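Long-range contacts in N-acetylcysteine deacetylase (PDB 1YSJ), which probably catalyses the metal-dependent deacetylation of N-acetylcysteine to cysteine and acetate during breakdown of S-(2-succino)cysteine: residues Q50-T55 / L75-I80; E65-L70 / A81-R86; A93-I98 / R150-P155. The protein carries 1 engineered substitution. All blocks are in the same frame, centred on the assembly; numbering follows the deposited sequence.

Contact 1. Residues Q50-T55 / L75-I80. Engineered in segment 75-80: Gly78 (natural residue Ala).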
# COMPACT_ATOMS: atom_id res chain seq x y z
N GLN A 50 -30.07 -10.23 5.60
CA GLN A 50 -30.76 -9.56 6.71
C GLN A 50 -32.18 -9.20 6.31
O GLN A 50 -32.83 -8.37 6.96
CB GLN A 50 -29.99 -8.30 7.13
CG GLN A 50 -28.59 -8.56 7.67
CD GLN A 50 -27.97 -7.34 8.32
OE1 GLN A 50 -28.45 -6.86 9.36
NE2 GLN A 50 -26.90 -6.83 7.72
N GLU A 51 -32.67 -9.86 5.26
CA GLU A 51 -33.99 -9.58 4.69
C GLU A 51 -35.10 -10.33 5.43
O GLU A 51 -35.85 -11.10 4.84
CB GLU A 51 -34.03 -9.91 3.19
CG GLU A 51 -32.78 -9.52 2.40
CD GLU A 51 -31.72 -10.63 2.35
OE1 GLU A 51 -31.78 -11.58 3.17
OE2 GLU A 51 -30.81 -10.56 1.50
N VAL A 52 -35.18 -10.08 6.73
CA VAL A 52 -36.16 -10.74 7.61
C VAL A 52 -37.58 -10.27 7.31
O VAL A 52 -38.49 -11.08 7.10
CB VAL A 52 -35.79 -10.53 9.11
CG1 VAL A 52 -36.82 -11.17 10.03
CG2 VAL A 52 -34.39 -11.09 9.39
N GLU A 53 -37.77 -8.95 7.28
CA GLU A 53 -39.08 -8.36 7.07
C GLU A 53 -39.54 -8.49 5.62
O GLU A 53 -40.73 -8.66 5.36
CB GLU A 53 -39.09 -6.88 7.49
CG GLU A 53 -38.96 -6.66 9.00
CD GLU A 53 -40.00 -7.43 9.81
OE1 GLU A 53 -41.21 -7.29 9.52
OE2 GLU A 53 -39.60 -8.17 10.73
N THR A 54 -38.58 -8.40 4.70
CA THR A 54 -38.84 -8.57 3.27
C THR A 54 -39.36 -9.99 2.99
O THR A 54 -40.37 -10.16 2.31
CB THR A 54 -37.57 -8.28 2.43
OG1 THR A 54 -37.02 -7.02 2.83
CG2 THR A 54 -37.88 -8.23 0.94
N THR A 55 -38.68 -10.98 3.56
CA THR A 55 -39.09 -12.38 3.49
C THR A 55 -40.49 -12.57 4.07
O THR A 55 -41.31 -13.30 3.52
CB THR A 55 -38.07 -13.27 4.23
OG1 THR A 55 -36.80 -13.18 3.58
CG2 THR A 55 -38.51 -14.73 4.26
N LEU A 75 -32.93 -21.87 4.27
CA LEU A 75 -32.99 -20.47 3.85
C LEU A 75 -33.71 -19.62 4.88
O LEU A 75 -34.94 -19.54 4.87
CB LEU A 75 -33.68 -20.33 2.48
CG LEU A 75 -32.90 -20.70 1.22
CD1 LEU A 75 -33.81 -20.58 0.00
CD2 LEU A 75 -31.66 -19.82 1.04
N LYS A 76 -32.94 -18.98 5.76
CA LYS A 76 -33.47 -18.11 6.81
C LYS A 76 -34.22 -16.95 6.17
O LYS A 76 -35.35 -16.64 6.56
CB LYS A 76 -32.36 -17.57 7.72
CG LYS A 76 -31.25 -18.57 8.08
CD LYS A 76 -29.96 -18.32 7.26
CE LYS A 76 -29.98 -19.05 5.93
NZ LYS A 76 -29.14 -18.42 4.86
N THR A 77 -33.59 -16.31 5.19
CA THR A 77 -34.24 -15.27 4.40
C THR A 77 -34.37 -15.75 2.95
O THR A 77 -33.56 -16.55 2.48
CB THR A 77 -33.49 -13.92 4.45
OG1 THR A 77 -32.17 -14.09 3.92
CG2 THR A 77 -33.39 -13.40 5.88
N GLY A 78 -35.38 -15.26 2.26
CA GLY A 78 -35.66 -15.72 0.91
C GLY A 78 -36.89 -16.60 0.93
O GLY A 78 -37.19 -17.25 1.94
N VAL A 79 -37.61 -16.63 -0.19
CA VAL A 79 -38.88 -17.33 -0.27
C VAL A 79 -38.90 -18.17 -1.53
O VAL A 79 -38.53 -17.70 -2.61
CB VAL A 79 -40.09 -16.34 -0.27
CG1 VAL A 79 -41.42 -17.08 -0.31
CG2 VAL A 79 -40.05 -15.42 0.94
N ILE A 80 -39.31 -19.43 -1.38
CA ILE A 80 -39.50 -20.33 -2.51
C ILE A 80 -40.98 -20.67 -2.60
O ILE A 80 -41.57 -21.18 -1.65
CB ILE A 80 -38.65 -21.63 -2.39
CG1 ILE A 80 -37.21 -21.33 -1.92
CG2 ILE A 80 -38.68 -22.43 -3.70
CD1 ILE A 80 -36.37 -20.43 -2.86
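Thr77 and Glu51 meet through side-chain oxygens. Thr77 OG1 donates a hydrogen bond of 2.6 Å to Glu51 OE1. The hydroxyl arrives nearly in line with the C-O bond of the carboxylate, and the two side chains are set roughly perpendicular. Thr77 OG1 sits between its own backbone N and carbonyl carbon (chi1 61°). This turn aims the hydroxyl at the carboxylate and brings the methyl onto the Glu51 backbone, with Thr77 CG2 3.5 Å from Glu51 O.

A second hydroxyl bridges the segments. Thr55 OG1 accepts a nearly straight bond from Gly78 N (2.8 Å, 171°) and donates to Glu51 O at 2.6 Å. Glu51 O also takes the helical bond from Thr55 N, so one carbonyl is gripped twice. Gly78 is an engineered residue, alanine in the natural protein, and it takes part here through its backbone amide. Beside this bridge the methyl Thr55 CG2 rests 3.7 Å from Val79 CG2, and the two side chains run antiparallel alongside each other.

Further out, the Glu51 chain bends at chi2 (90°), and its other oxygen, OE2, accepts from the backbone N atoms of Phe49 and Ala156. The buried carboxylate thus has partners at both oxygens, which would probably favour its charged form. Pro155 packs against both Glu51 and Thr77. Val79 continues the apolar layer onto Ile58 and Leu62 of helix 52-64.

Glu51 occupies the N-cap position of that helix. The contact therefore ties a helix start to the loop that enters strand 79-84. It belongs to the metal-binding domain of an M20 peptidase: the Glu51 side chain is about 8 Å from those of the nickel ligands Glu158 and His124.

Contact 2. Residues E65-L70 / A81-R86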
# COMPACT_ATOMS: atom_id res chain seq x y z
N GLU A 65 -52.99 -14.88 -1.96
CA GLU A 65 -53.58 -15.40 -3.19
C GLU A 65 -53.47 -16.92 -3.29
O GLU A 65 -53.61 -17.48 -4.37
CB GLU A 65 -52.98 -14.70 -4.41
CG GLU A 65 -53.31 -13.20 -4.51
CD GLU A 65 -54.80 -12.90 -4.31
OE1 GLU A 65 -55.64 -13.47 -5.04
OE2 GLU A 65 -55.13 -12.08 -3.42
N GLN A 66 -53.24 -17.56 -2.14
CA GLN A 66 -53.18 -19.02 -2.02
C GLN A 66 -52.14 -19.69 -2.92
O GLN A 66 -52.38 -20.77 -3.48
CB GLN A 66 -54.57 -19.65 -2.20
CG GLN A 66 -55.47 -19.59 -0.96
CD GLN A 66 -55.93 -18.18 -0.62
OE1 GLN A 66 -55.86 -17.76 0.54
NE2 GLN A 66 -56.41 -17.45 -1.62
N ILE A 67 -51.00 -19.03 -3.06
CA ILE A 67 -49.88 -19.59 -3.79
C ILE A 67 -49.04 -20.38 -2.78
O ILE A 67 -48.63 -19.84 -1.76
CB ILE A 67 -49.04 -18.49 -4.48
CG1 ILE A 67 -49.91 -17.73 -5.50
CG2 ILE A 67 -47.78 -19.09 -5.12
CD1 ILE A 67 -49.35 -16.39 -5.94
N GLU A 68 -48.82 -21.67 -3.08
CA GLU A 68 -48.06 -22.55 -2.19
C GLU A 68 -46.64 -22.05 -1.98
O GLU A 68 -45.93 -21.71 -2.93
CB GLU A 68 -48.05 -24.00 -2.71
CG GLU A 68 -46.95 -24.87 -2.08
CD GLU A 68 -47.24 -26.37 -2.13
OE1 GLU A 68 -47.92 -26.84 -3.06
OE2 GLU A 68 -46.75 -27.08 -1.22
N ILE A 69 -46.24 -21.99 -0.72
CA ILE A 69 -44.87 -21.66 -0.36
C ILE A 69 -44.14 -22.92 0.09
O ILE A 69 -44.62 -23.66 0.96
CB ILE A 69 -44.82 -20.51 0.68
CG1 ILE A 69 -44.93 -19.18 -0.06
CG2 ILE A 69 -43.52 -20.55 1.49
CD1 ILE A 69 -45.77 -18.17 0.64
N LEU A 70 -43.00 -23.18 -0.54
CA LEU A 70 -42.17 -24.34 -0.22
C LEU A 70 -41.42 -24.14 1.09
O LEU A 70 -40.94 -23.05 1.40
CB LEU A 70 -41.20 -24.64 -1.37
CG LEU A 70 -41.65 -25.64 -2.46
CD1 LEU A 70 -43.17 -25.72 -2.64
CD2 LEU A 70 -40.96 -25.35 -3.79
N ALA A 81 -41.57 -20.37 -3.74
CA ALA A 81 -42.98 -20.64 -3.99
C ALA A 81 -43.12 -21.51 -5.23
O ALA A 81 -42.17 -21.66 -6.00
CB ALA A 81 -43.76 -19.33 -4.13
N GLU A 82 -44.31 -22.08 -5.43
CA GLU A 82 -44.54 -23.02 -6.52
C GLU A 82 -45.98 -22.95 -7.01
O GLU A 82 -46.91 -22.94 -6.21
CB GLU A 82 -44.18 -24.44 -6.06
CG GLU A 82 -44.27 -25.52 -7.13
CD GLU A 82 -43.57 -26.81 -6.72
OE1 GLU A 82 -42.31 -26.84 -6.71
OE2 GLU A 82 -44.27 -27.81 -6.44
N ILE A 83 -46.14 -22.91 -8.33
CA ILE A 83 -47.46 -23.00 -8.97
C ILE A 83 -47.46 -24.16 -9.96
O ILE A 83 -46.71 -24.17 -10.94
CB ILE A 83 -47.88 -21.68 -9.67
CG1 ILE A 83 -48.14 -20.59 -8.61
CG2 ILE A 83 -49.13 -21.88 -10.52
CD1 ILE A 83 -48.13 -19.19 -9.15
N LYS A 84 -48.31 -25.15 -9.68
CA LYS A 84 -48.43 -26.34 -10.51
C LYS A 84 -49.53 -26.16 -11.54
O LYS A 84 -50.61 -25.65 -11.23
CB LYS A 84 -48.70 -27.58 -9.66
CG LYS A 84 -47.78 -27.73 -8.46
CD LYS A 84 -48.20 -28.89 -7.56
CE LYS A 84 -47.33 -30.11 -7.78
NZ LYS A 84 -45.98 -29.89 -7.20
N GLY A 85 -49.26 -26.58 -12.77
CA GLY A 85 -50.29 -26.67 -13.80
C GLY A 85 -51.17 -27.88 -13.54
O GLY A 85 -51.00 -28.58 -12.54
N ARG A 86 -52.11 -28.13 -14.45
CA ARG A 86 -53.05 -29.24 -14.29
C ARG A 86 -52.58 -30.52 -15.00
O ARG A 86 -53.26 -31.55 -14.96
CB ARG A 86 -54.46 -28.82 -14.72
CG ARG A 86 -54.98 -27.55 -14.03
CD ARG A 86 -54.92 -27.64 -12.50
NE ARG A 86 -55.96 -28.52 -11.95
CZ ARG A 86 -56.05 -28.89 -10.67
NH1 ARG A 86 -55.16 -28.46 -9.78
NH2 ARG A 86 -57.03 -29.69 -10.28
O HOH W 1 -49.57 -22.80 -5.57
O HOH W 2 -47.55 -26.16 -5.54
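The carboxylate of Glu82 is the flat group that touches Leu70: Glu82 OE1 lies 3.5 Å from Leu70 CD2. The same oxygen forms a salt bridge with Arg150 NE. The other oxygen, OE2, is met nearly end-on by Lys84 NZ at 2.8 Å. Glu82 CG stands opposite its backbone N (chi1 -176°), and the extended chain carries the carboxylate past the leucine, whose CD1 rests on Glu82 CB.

The backbones pair antiparallel but briefly. Glu82 N donates to Glu68 O at 3.0 Å, and Ile69 and Ala81 form the adjoining non-hydrogen-bonded pair. On the other side of that hydrogen bond, toward Ile67 and Ile83, a water joins the strands, accepting from Glu68 N (2.8 Å) and donating to Glu82 O (2.7 Å). A second water donates to Glu68 OE1. Apolar groups close the contact on the side facing helix 124-139. There Ile67 CG2 touches Ile83 CG1 at 3.8 Å, and both isoleucines reach Ala135.

This is the beta hairpin of strands 68-69 and 79-84, at one border of the mixed sheet. Its chemistry implies a split character: water stands in where the strands diverge, and Glu82, set between Lys84 and Arg150, is probably held as a carboxylate.

Contact 3. Residues A93-I98 / R150-P155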
# COMPACT_ATOMS: atom_id res chain seq x y z
N ALA A 93 -38.01 -22.42 -13.34
CA ALA A 93 -37.86 -21.49 -12.25
C ALA A 93 -37.81 -20.05 -12.73
O ALA A 93 -37.32 -19.77 -13.82
CB ALA A 93 -36.63 -21.82 -11.41
N ILE A 94 -38.35 -19.14 -11.92
CA ILE A 94 -38.27 -17.71 -12.17
C ILE A 94 -37.70 -17.02 -10.93
O ILE A 94 -38.19 -17.20 -9.81
CB ILE A 94 -39.65 -17.11 -12.57
CG1 ILE A 94 -40.15 -17.75 -13.87
CG2 ILE A 94 -39.53 -15.59 -12.73
CD1 ILE A 94 -41.59 -17.37 -14.23
N ARG A 95 -36.66 -16.23 -11.14
CA ARG A 95 -35.87 -15.72 -10.03
C ARG A 95 -35.96 -14.20 -9.89
O ARG A 95 -35.87 -13.47 -10.88
CB ARG A 95 -34.42 -16.18 -10.19
CG ARG A 95 -33.45 -15.71 -9.11
CD ARG A 95 -32.87 -14.34 -9.45
NE ARG A 95 -31.54 -14.18 -8.89
CZ ARG A 95 -30.67 -13.26 -9.29
NH1 ARG A 95 -30.98 -12.40 -10.25
NH2 ARG A 95 -29.47 -13.21 -8.72
N ALA A 96 -36.14 -13.75 -8.65
CA ALA A 96 -35.98 -12.34 -8.28
C ALA A 96 -35.02 -12.22 -7.09
O ALA A 96 -34.98 -13.10 -6.23
CB ALA A 96 -37.33 -11.72 -7.94
N ASP A 97 -34.26 -11.14 -7.04
CA ASP A 97 -33.37 -10.84 -5.90
C ASP A 97 -34.02 -9.85 -4.95
O ASP A 97 -34.72 -8.94 -5.38
CB ASP A 97 -32.00 -10.34 -6.38
CG ASP A 97 -32.08 -9.49 -7.64
OD1 ASP A 97 -33.17 -8.97 -7.98
OD2 ASP A 97 -31.03 -9.33 -8.30
N ILE A 98 -33.81 -10.03 -3.64
CA ILE A 98 -34.57 -9.28 -2.64
C ILE A 98 -33.78 -8.31 -1.73
O ILE A 98 -34.37 -7.61 -0.91
CB ILE A 98 -35.46 -10.22 -1.76
CG1 ILE A 98 -34.60 -11.10 -0.83
CG2 ILE A 98 -36.38 -11.06 -2.64
CD1 ILE A 98 -35.40 -11.86 0.24
N ARG A 150 -41.51 -22.79 -10.40
CA ARG A 150 -40.97 -22.53 -9.08
C ARG A 150 -40.47 -21.08 -9.02
O ARG A 150 -39.73 -20.64 -9.90
CB ARG A 150 -39.85 -23.52 -8.78
CG ARG A 150 -39.55 -23.71 -7.32
CD ARG A 150 -38.67 -24.93 -7.11
NE ARG A 150 -39.42 -26.17 -7.26
CZ ARG A 150 -38.87 -27.38 -7.34
NH1 ARG A 150 -37.55 -27.53 -7.31
NH2 ARG A 150 -39.65 -28.46 -7.46
N PHE A 151 -40.90 -20.34 -8.00
CA PHE A 151 -40.47 -18.95 -7.83
C PHE A 151 -39.40 -18.85 -6.75
O PHE A 151 -39.55 -19.36 -5.64
CB PHE A 151 -41.66 -18.05 -7.50
CG PHE A 151 -42.68 -17.98 -8.60
CD1 PHE A 151 -43.69 -18.94 -8.69
CD2 PHE A 151 -42.63 -16.97 -9.56
CE1 PHE A 151 -44.63 -18.89 -9.71
CE2 PHE A 151 -43.56 -16.92 -10.58
CZ PHE A 151 -44.56 -17.88 -10.66
N ILE A 152 -38.31 -18.17 -7.10
CA ILE A 152 -37.15 -18.03 -6.24
C ILE A 152 -36.97 -16.56 -5.88
O ILE A 152 -36.66 -15.72 -6.74
CB ILE A 152 -35.87 -18.59 -6.94
CG1 ILE A 152 -36.04 -20.08 -7.24
CG2 ILE A 152 -34.62 -18.35 -6.08
CD1 ILE A 152 -35.02 -20.64 -8.21
N PHE A 153 -37.19 -16.25 -4.61
CA PHE A 153 -36.92 -14.92 -4.09
C PHE A 153 -35.62 -15.01 -3.29
O PHE A 153 -35.61 -15.42 -2.14
CB PHE A 153 -38.11 -14.38 -3.29
CG PHE A 153 -39.36 -14.22 -4.12
CD1 PHE A 153 -40.28 -15.26 -4.25
CD2 PHE A 153 -39.61 -13.03 -4.80
CE1 PHE A 153 -41.43 -15.12 -5.02
CE2 PHE A 153 -40.76 -12.87 -5.58
CZ PHE A 153 -41.67 -13.92 -5.69
N GLN A 154 -34.54 -14.62 -3.95
CA GLN A 154 -33.20 -14.93 -3.52
C GLN A 154 -32.56 -13.82 -2.68
O GLN A 154 -32.54 -12.66 -3.09
CB GLN A 154 -32.33 -15.21 -4.75
CG GLN A 154 -30.85 -15.42 -4.44
CD GLN A 154 -29.96 -15.07 -5.61
OE1 GLN A 154 -30.11 -15.62 -6.71
NE2 GLN A 154 -29.00 -14.18 -5.37
N PRO A 155 -32.01 -14.18 -1.51
CA PRO A 155 -31.29 -13.19 -0.71
C PRO A 155 -29.88 -12.98 -1.25
O PRO A 155 -29.41 -13.78 -2.05
CB PRO A 155 -31.21 -13.86 0.67
CG PRO A 155 -31.15 -15.32 0.36
CD PRO A 155 -31.98 -15.52 -0.88
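Arg95 grips Gln154 side-on, with two nitrogens hydrogen-bonded to one oxygen. Arg95 NE is 3.0 Å and Arg95 NH2 3.2 Å from Gln154 OE1, which lies in the guanidinium plane. The amide plane is turned 60° from the guanidinium, and both donors stand above the same face of the amide. Arg95 CG is opposite the backbone N (chi1 179°), and the bend at chi2 brings the guanidinium over to the glutamine. Tyr354 OH is also hydrogen-bonded to Gln154 OE1. Arg95 NH2 has salt bridges to Glu349 and Asp350, and Asp350 accepts from Gln154 NE2. An alanine in place of Arg95 is likely to leave Glu349 and Asp350 without this cation and Gln154 OE1 without its two arginine donors, though still held by Tyr354 OH.

Underneath runs a tight parallel ladder. Ala96 N reaches Ile152 O at 2.8 Å, and Gln154 N reaches Ala96 O at 2.8 Å, both nearly straight. Strands 91-97 and 148-154 are neighbours joined through helix 124-139, a beta-alpha-beta crossover of the metal-binding domain. On the face toward that helix, Ala96 CB lies 4.1 Å from Phe153 CD2, while Ile94 and Phe151 lie alongside each other with their ends in one direction. On the other face Ala93 CB packs 3.8 Å from Ile152 CD1.

At the C-terminal end Asp97 turns away from Gln154, and its CG lies 4.0 Å above the Arg95 guanidinium plane. Asp97 OD1 is hydrogen-bonded to His127 ND1. The Asp97 side chain is about 4 Å from a bound nickel ion.

At the Arg150 end the ladder stays close, but the side chain is loosely engaged. It is partly exposed and leads away from 93-98 to the carbonyls of Val171 and Asn173 and to Glu82.

Overall arrangement
All three contacts lie in the metal-binding domain, around one mixed sheet. Its strands run 68-69, 79-84, 148-154, 91-97 from the border inward, so contact 2 is at the border and contact 3 further in. Contact 1 sits where helix 52-64 begins. Contacts 1 and 2 share strand 79-84, and their segments alternate along the chain; contact 3 follows both. Centres of contacts 1 and 3 are about 11 Å apart, 2 and 3 about 14 Å, 1 and 2 about 18 Å. Probable backbone bonds tie contacts 1 and 2 each to contact 3; Ile80 O to Leu70 N joins 1 and 2. Contacts 1 and 3 meet at Pro155; contact 3 reaches the nickel site through Asp97.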